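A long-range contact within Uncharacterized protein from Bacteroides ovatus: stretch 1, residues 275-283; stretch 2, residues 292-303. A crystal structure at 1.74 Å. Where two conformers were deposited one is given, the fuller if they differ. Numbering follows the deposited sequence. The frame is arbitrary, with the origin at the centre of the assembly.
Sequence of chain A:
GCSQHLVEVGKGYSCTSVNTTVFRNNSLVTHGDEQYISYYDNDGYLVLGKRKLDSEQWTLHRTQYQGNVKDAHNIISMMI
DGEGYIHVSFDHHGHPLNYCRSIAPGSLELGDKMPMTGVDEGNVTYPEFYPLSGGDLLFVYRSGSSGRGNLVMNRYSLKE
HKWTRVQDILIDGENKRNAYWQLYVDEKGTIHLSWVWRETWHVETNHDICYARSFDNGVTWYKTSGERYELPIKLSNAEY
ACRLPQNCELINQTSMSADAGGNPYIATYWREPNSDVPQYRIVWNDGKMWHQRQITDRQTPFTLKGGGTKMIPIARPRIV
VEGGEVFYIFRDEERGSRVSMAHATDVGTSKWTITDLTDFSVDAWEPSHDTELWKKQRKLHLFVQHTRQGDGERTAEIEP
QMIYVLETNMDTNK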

ATOM      1  N   SER A 275      10.828  20.249 -17.478  1.00 15.50           N
ATOM      2  CA  SER A 275      10.505  19.030 -18.198  1.00 16.41           C
ATOM      3  C   SER A 275       8.990  18.825 -18.155  1.00 15.51           C
ATOM      4  O   SER A 275       8.322  19.459 -17.341  1.00 14.47           O
ATOM      5  CB  SER A 275      11.164  17.837 -17.479  1.00 17.05           C
ATOM      6  OG  SER A 275      10.947  16.619 -18.160  1.00 18.55           O
ATOM      7  N   ASP A 276       8.465  17.974 -19.037  1.00 15.39           N
ATOM      8  CA  ASP A 276       7.053  17.498 -18.933  1.00 17.06           C
ATOM      9  C   ASP A 276       6.998  15.990 -18.600  1.00 15.47           C
ATOM     10  O   ASP A 276       5.951  15.332 -18.765  1.00 16.57           O
ATOM     11  CB  ASP A 276       6.272  17.783 -20.221  1.00 19.68           C
ATOM     12  CG  ASP A 276       6.982  17.285 -21.465  1.00 24.28           C
ATOM     13  OD1 ASP A 276       8.102  16.732 -21.339  1.00 25.05           O
ATOM     14  OD2 ASP A 276       6.424  17.453 -22.571  1.00 26.95           O
ATOM     15  N   VAL A 277       8.117  15.432 -18.138  1.00 14.69           N
ATOM     16  CA  VAL A 277       8.218  13.979 -17.920  1.00 13.10           C
ATOM     17  C   VAL A 277       8.290  13.588 -16.434  1.00 12.70           C
ATOM     18  O   VAL A 277       9.291  13.825 -15.766  1.00 13.81           O
ATOM     19  CB  VAL A 277       9.480  13.422 -18.587  1.00 13.93           C
ATOM     20  CG1 VAL A 277       9.592  11.920 -18.367  1.00 13.22           C
ATOM     21  CG2 VAL A 277       9.526  13.781 -20.072  1.00 14.70           C
ATOM     22  N   PRO A 278       7.247  12.922 -15.918  1.00 12.52           N
ATOM     23  CA  PRO A 278       7.292  12.486 -14.524  1.00 11.29           C
ATOM     24  C   PRO A 278       8.403  11.476 -14.324  1.00 11.61           C
ATOM     25  O   PRO A 278       8.673  10.679 -15.228  1.00 11.67           O
ATOM     26  CB  PRO A 278       5.905  11.845 -14.321  1.00 10.92           C
ATOM     27  CG  PRO A 278       5.047  12.487 -15.371  1.00 11.56           C
ATOM     28  CD  PRO A 278       5.952  12.618 -16.550  1.00 11.99           C
ATOM     29  N   GLN A 279       9.039  11.496 -13.146  1.00 11.15           N
ATOM     30  CA  GLN A 279      10.157  10.620 -12.849  1.00 10.60           C
ATOM     31  C   GLN A 279       9.940  10.024 -11.487  1.00 10.18           C
ATOM     32  O   GLN A 279       9.476  10.722 -10.578  1.00  9.66           O
ATOM     33  CB  GLN A 279      11.480  11.416 -12.794  1.00 11.35           C
ATOM     34  CG  GLN A 279      11.818  12.202 -14.048  1.00 12.38           C
ATOM     35  CD  GLN A 279      12.317  11.342 -15.205  1.00 12.69           C
ATOM     36  OE1 GLN A 279      12.508  10.125 -15.076  1.00 12.53           O
ATOM     37  NE2 GLN A 279      12.519  11.972 -16.343  1.00 13.91           N
ATOM     38  N   TYR A 280      10.322   8.761 -11.345  1.00  9.96           N
ATOM     39  CA  TYR A 280      10.301   8.080 -10.073  1.00 10.01           C
ATOM     40  C   TYR A 280      11.306   8.677  -9.075  1.00  9.66           C
ATOM     41  O   TYR A 280      12.406   9.116  -9.447  1.00 10.10           O
ATOM     42  CB  TYR A 280      10.573   6.601 -10.262  1.00  9.78           C
ATOM     43  CG  TYR A 280       9.440   5.779 -10.810  1.00  9.34           C
ATOM     44  CD1 TYR A 280       8.320   5.483 -10.021  1.00  9.38           C
ATOM     45  CD2 TYR A 280       9.482   5.250 -12.124  1.00  9.18           C
ATOM     46  CE1 TYR A 280       7.303   4.685 -10.486  1.00  8.64           C
ATOM     47  CE2 TYR A 280       8.423   4.456 -12.607  1.00  8.33           C
ATOM     48  CZ  TYR A 280       7.366   4.176 -11.784  1.00  8.68           C
ATOM     49  OH  TYR A 280       6.313   3.364 -12.162  1.00  9.12           O
ATOM     50  N   ARG A 281      10.890   8.734  -7.812  1.00  9.35           N
ATOM     51  CA  ARG A 281      11.622   9.362  -6.739  1.00  9.59           C
ATOM     52  C   ARG A 281      11.621   8.514  -5.493  1.00  9.39           C
ATOM     53  O   ARG A 281      10.680   7.776  -5.244  1.00  8.99           O
ATOM     54  CB  ARG A 281      10.921  10.669  -6.345  1.00 10.05           C
ATOM     55  CG  ARG A 281      10.590  11.546  -7.528  1.00 10.09           C
ATOM     56  CD  ARG A 281      11.803  12.249  -8.116  1.00  9.93           C
ATOM     57  NE  ARG A 281      11.425  13.031  -9.304  1.00 10.28           N
ATOM     58  CZ  ARG A 281      12.080  14.095  -9.772  1.00 10.21           C
ATOM     59  NH1 ARG A 281      13.188  14.486  -9.178  1.00 10.35           N
ATOM     60  NH2 ARG A 281      11.642  14.746 -10.853  1.00 10.57           N
ATOM     61  N   ILE A 282      12.647   8.702  -4.671  1.00 10.57           N
ATOM     62  CA  ILE A 282      12.617   8.279  -3.282  1.00 10.50           C
ATOM     63  C   ILE A 282      12.935   9.471  -2.364  1.00 10.10           C
ATOM     64  O   ILE A 282      13.797  10.295  -2.680  1.00 10.12           O
ATOM     65  CB  ILE A 282      13.569   7.066  -3.055  1.00 11.13           C
ATOM     66  CG1 ILE A 282      13.292   6.408  -1.709  1.00 11.84           C
ATOM     67  CG2 ILE A 282      15.038   7.464  -3.190  1.00 12.43           C
ATOM     68  CD1 ILE A 282      13.838   5.003  -1.597  1.00 11.79           C
ATOM     69  N   VAL A 283      12.226   9.550  -1.238  1.00  9.65           N
ATOM     70  CA  VAL A 283      12.425  10.586  -0.224  1.00 10.11           C
ATOM     71  C   VAL A 283      12.629   9.844   1.090  1.00 10.72           C
ATOM     72  O   VAL A 283      11.831   8.989   1.443  1.00 11.91           O
ATOM     73  CB  VAL A 283      11.193  11.490  -0.151  1.00 10.04           C
ATOM     74  CG1 VAL A 283      11.236  12.477   1.008  1.00 11.03           C
ATOM     75  CG2 VAL A 283      10.950  12.182  -1.476  1.00 10.96           C
TER
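Stretch 2 (292-303) QRQITDRQTPFT

The most distinctive feature of this contact is a glutamine side chain that imitates a strand's backbone: the amide of Gln-279 pairs with both main-chain polar groups of Arg-298, accepting from Arg-298 N at OE1 (2.9 Å) and donating from NE2 to Arg-298 O (3.0 Å). The side chain (chi1 m, chi2 m) thus spans a gap where the CA atoms of Gln-279 and Arg-298 lie 6.3 Å apart and the regular ladder has ended.

That ladder is antiparallel. Residues 292-294 of stretch 2 run extended against the strand that includes Tyr-280 to Val-283 and continues beyond the stretch, at a crossing angle of 155° and a closest axial approach of 4.8 Å. Ile-282 and Arg-293 form the hydrogen-bonded pair, Ile-282 N to Arg-293 O and Arg-293 N to Ile-282 O both measuring 2.9 Å; Arg-281 faces Gln-294, and Val-283 faces Gln-292. Ile-295 N still reaches Tyr-280 O (2.9 Å), but at Ile-295 (phi/psi -92/-47) stretch 2 leaves the extended conformation.

Beyond Ile-295, the CA-to-CB bond of Arg-298 points toward stretch 1, and Arg-298 NH1 donates to Pro-278 O (3.3 Å). Val-277 CG2 packs against Pro-301 CB (4.1 Å). Finally, Phe-302 lays its ring face on Pro-278, whose CG sits 3.5 Å from the ring centroid in a CH-pi contact.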

ATOM      1  N   GLN A 292      16.264  13.483  -1.229  1.00 13.36           N
ATOM      2  CA  GLN A 292      15.512  13.006  -2.360  1.00 12.37           C
ATOM      3  C   GLN A 292      16.475  12.490  -3.418  1.00 12.18           C
ATOM      4  O   GLN A 292      17.600  12.991  -3.527  1.00 12.28           O
ATOM      5  CB  GLN A 292      14.677  14.140  -2.979  1.00 12.39           C
ATOM      6  CG  GLN A 292      15.523  15.326  -3.473  1.00 13.22           C
ATOM      7  CD  GLN A 292      14.720  16.393  -4.220  1.00 14.52           C
ATOM      8  OE1 GLN A 292      13.917  16.090  -5.096  1.00 13.19           O
ATOM      9  NE2 GLN A 292      15.007  17.658  -3.923  1.00 17.97           N
ATOM     10  N   ARG A 293      16.053  11.472  -4.163  1.00 11.64           N
ATOM     11  CA  ARG A 293      16.777  11.072  -5.357  0.50 12.24           C
ATOM     12  C   ARG A 293      15.800  10.681  -6.452  1.00 12.66           C
ATOM     13  O   ARG A 293      14.687  10.174  -6.182  1.00 12.82           O
ATOM     14  CB  ARG A 293      17.749   9.920  -5.060  0.50 12.87           C
ATOM     15  CG  ARG A 293      18.856  10.234  -4.050  0.50 13.69           C
ATOM     16  CD  ARG A 293      20.006  11.027  -4.645  0.50 14.08           C
ATOM     17  NE  ARG A 293      21.121  11.115  -3.704  0.50 14.42           N
ATOM     18  CZ  ARG A 293      21.174  12.021  -2.733  0.50 14.37           C
ATOM     19  NH1 ARG A 293      20.180  12.890  -2.611  0.50 13.31           N
ATOM     20  NH2 ARG A 293      22.212  12.069  -1.906  0.50 14.60           N
ATOM     21  N   GLN A 294      16.220  10.929  -7.678  1.00 12.45           N
ATOM     22  CA  GLN A 294      15.506  10.494  -8.875  1.00 12.29           C
ATOM     23  C   GLN A 294      16.037   9.101  -9.286  1.00 12.21           C
ATOM     24  O   GLN A 294      17.243   8.866  -9.330  1.00 11.39           O
ATOM     25  CB  GLN A 294      15.732  11.480  -9.993  1.00 13.15           C
ATOM     26  CG  GLN A 294      15.007  11.153 -11.297  1.00 13.79           C
ATOM     27  CD  GLN A 294      15.255  12.211 -12.365  1.00 15.41           C
ATOM     28  OE1 GLN A 294      15.503  13.376 -12.053  1.00 15.24           O
ATOM     29  NE2 GLN A 294      15.144  11.809 -13.628  1.00 15.19           N
ATOM     30  N   ILE A 295      15.120   8.208  -9.603  1.00 11.77           N
ATOM     31  CA  ILE A 295      15.433   6.804  -9.776  1.00 12.51           C
ATOM     32  C   ILE A 295      15.766   6.470 -11.218  1.00 13.73           C
ATOM     33  O   ILE A 295      16.742   5.760 -11.456  1.00 16.28           O
ATOM     34  CB  ILE A 295      14.260   5.895  -9.333  1.00 13.12           C
ATOM     35  CG1 ILE A 295      13.774   6.243  -7.935  1.00 12.20           C
ATOM     36  CG2 ILE A 295      14.658   4.421  -9.418  1.00 14.80           C
ATOM     37  CD1 ILE A 295      14.813   6.169  -6.841  1.00 12.45           C
ATOM     38  N   THR A 296      14.976   6.927 -12.178  1.00 15.19           N
ATOM     39  CA  THR A 296      15.289   6.612 -13.598  1.00 16.06           C
ATOM     40  C   THR A 296      15.358   7.896 -14.415  1.00 15.36           C
ATOM     41  O   THR A 296      15.164   8.968 -13.875  1.00 15.23           O
ATOM     42  CB  THR A 296      14.358   5.536 -14.228  1.00 20.71           C
ATOM     43  OG1 THR A 296      13.053   6.054 -14.402  1.00 19.04           O
ATOM     44  CG2 THR A 296      14.272   4.264 -13.372  1.00 22.04           C
ATOM     45  N   ASP A 297      15.720   7.790 -15.684  1.00 15.11           N
ATOM     46  CA  ASP A 297      15.780   8.944 -16.563  1.00 18.12           C
ATOM     47  C   ASP A 297      14.798   8.695 -17.697  1.00 16.03           C
ATOM     48  O   ASP A 297      15.181   8.409 -18.830  1.00 15.40           O
ATOM     49  CB  ASP A 297      17.206   9.184 -17.100  1.00 24.23           C
ATOM     50  CG  ASP A 297      17.310  10.473 -17.937  1.00 27.67           C
ATOM     51  OD1 ASP A 297      16.527  11.438 -17.714  1.00 26.38           O
ATOM     52  OD2 ASP A 297      18.183  10.534 -18.837  1.00 32.64           O
ATOM     53  N   ARG A 298      13.519   8.754 -17.364  1.00 15.52           N
ATOM     54  CA  ARG A 298      12.458   8.549 -18.347  1.00 14.78           C
ATOM     55  C   ARG A 298      12.481   9.659 -19.398  1.00 15.64           C
ATOM     56  O   ARG A 298      12.797  10.792 -19.090  1.00 15.22           O
ATOM     57  CB  ARG A 298      11.088   8.549 -17.655  1.00 14.44           C
ATOM     58  CG  ARG A 298      10.918   7.566 -16.516  1.00 13.97           C
ATOM     59  CD  ARG A 298       9.496   7.558 -15.969  1.00 13.67           C
ATOM     60  NE  ARG A 298       8.609   6.938 -16.955  1.00 12.61           N
ATOM     61  CZ  ARG A 298       7.777   7.574 -17.784  1.00 13.78           C
ATOM     62  NH1 ARG A 298       7.582   8.889 -17.727  1.00 13.54           N
ATOM     63  NH2 ARG A 298       7.088   6.862 -18.670  1.00 13.77           N
ATOM     64  N   GLN A 299      12.075   9.311 -20.618  1.00 16.50           N
ATOM     65  CA  GLN A 299      12.017  10.200 -21.775  1.00 19.37           C
ATOM     66  C   GLN A 299      10.600  10.576 -22.222  1.00 18.59           C
ATOM     67  O   GLN A 299      10.425  11.543 -22.965  1.00 20.11           O
ATOM     68  CB  GLN A 299      12.646   9.462 -22.977  1.00 21.94           C
ATOM     69  CG  GLN A 299      14.104   9.096 -22.784  1.00 25.74           C
ATOM     70  CD  GLN A 299      14.908  10.334 -22.458  1.00 28.93           C
ATOM     71  OE1 GLN A 299      15.073  11.203 -23.312  1.00 29.85           O
ATOM     72  NE2 GLN A 299      15.359  10.454 -21.204  1.00 26.06           N
ATOM     73  N   THR A 300       9.622   9.772 -21.840  1.00 16.67           N
ATOM     74  CA  THR A 300       8.276   9.847 -22.395  1.00 19.37           C
ATOM     75  C   THR A 300       7.339  10.606 -21.448  1.00 17.22           C
ATOM     76  O   THR A 300       7.101  10.168 -20.323  1.00 16.34           O
ATOM     77  CB  THR A 300       7.716   8.437 -22.637  1.00 20.82           C
ATOM     78  OG1 THR A 300       8.715   7.675 -23.321  1.00 21.84           O
ATOM     79  CG2 THR A 300       6.427   8.464 -23.463  1.00 20.80           C
ATOM     80  N   PRO A 301       6.843  11.764 -21.902  1.00 15.70           N
ATOM     81  CA  PRO A 301       5.976  12.603 -21.094  1.00 14.76           C
ATOM     82  C   PRO A 301       4.599  12.027 -20.898  1.00 14.94           C
ATOM     83  O   PRO A 301       4.130  11.238 -21.720  1.00 15.34           O
ATOM     84  CB  PRO A 301       5.868  13.904 -21.893  1.00 14.99           C
ATOM     85  CG  PRO A 301       6.159  13.517 -23.308  1.00 16.49           C
ATOM     86  CD  PRO A 301       7.178  12.409 -23.192  1.00 16.95           C
ATOM     87  N   PHE A 302       3.972  12.410 -19.787  1.00 13.53           N
ATOM     88  CA  PHE A 302       2.532  12.267 -19.628  1.00 13.83           C
ATOM     89  C   PHE A 302       2.111  13.281 -18.586  1.00 15.69           C
ATOM     90  O   PHE A 302       2.956  13.887 -17.926  1.00 16.01           O
ATOM     91  CB  PHE A 302       2.088  10.846 -19.227  1.00 12.92           C
ATOM     92  CG  PHE A 302       2.456  10.436 -17.824  1.00 11.33           C
ATOM     93  CD1 PHE A 302       1.592  10.662 -16.756  1.00 11.41           C
ATOM     94  CD2 PHE A 302       3.650   9.770 -17.580  1.00 10.80           C
ATOM     95  CE1 PHE A 302       1.929  10.240 -15.473  1.00 11.33           C
ATOM     96  CE2 PHE A 302       4.002   9.363 -16.299  1.00 10.97           C
ATOM     97  CZ  PHE A 302       3.139   9.587 -15.246  1.00 10.50           C
ATOM     98  N   THR A 303       0.805  13.465 -18.451  1.00 16.42           N
ATOM     99  CA  THR A 303       0.261  14.369 -17.440  1.00 16.90           C
ATOM    100  C   THR A 303      -0.901  13.698 -16.783  1.00 14.69           C
ATOM    101  O   THR A 303      -1.607  12.901 -17.413  1.00 14.95           O
ATOM    102  CB  THR A 303      -0.151  15.742 -18.023  1.00 18.46           C
ATOM    103  OG1 THR A 303      -0.510  16.615 -16.940  1.00 18.41           O
ATOM    104  CG2 THR A 303      -1.310  15.627 -19.014  1.00 19.16           C
TER
HETATM  105  O   HOH W   1      14.585  13.956  -6.770  1.00 12.08           O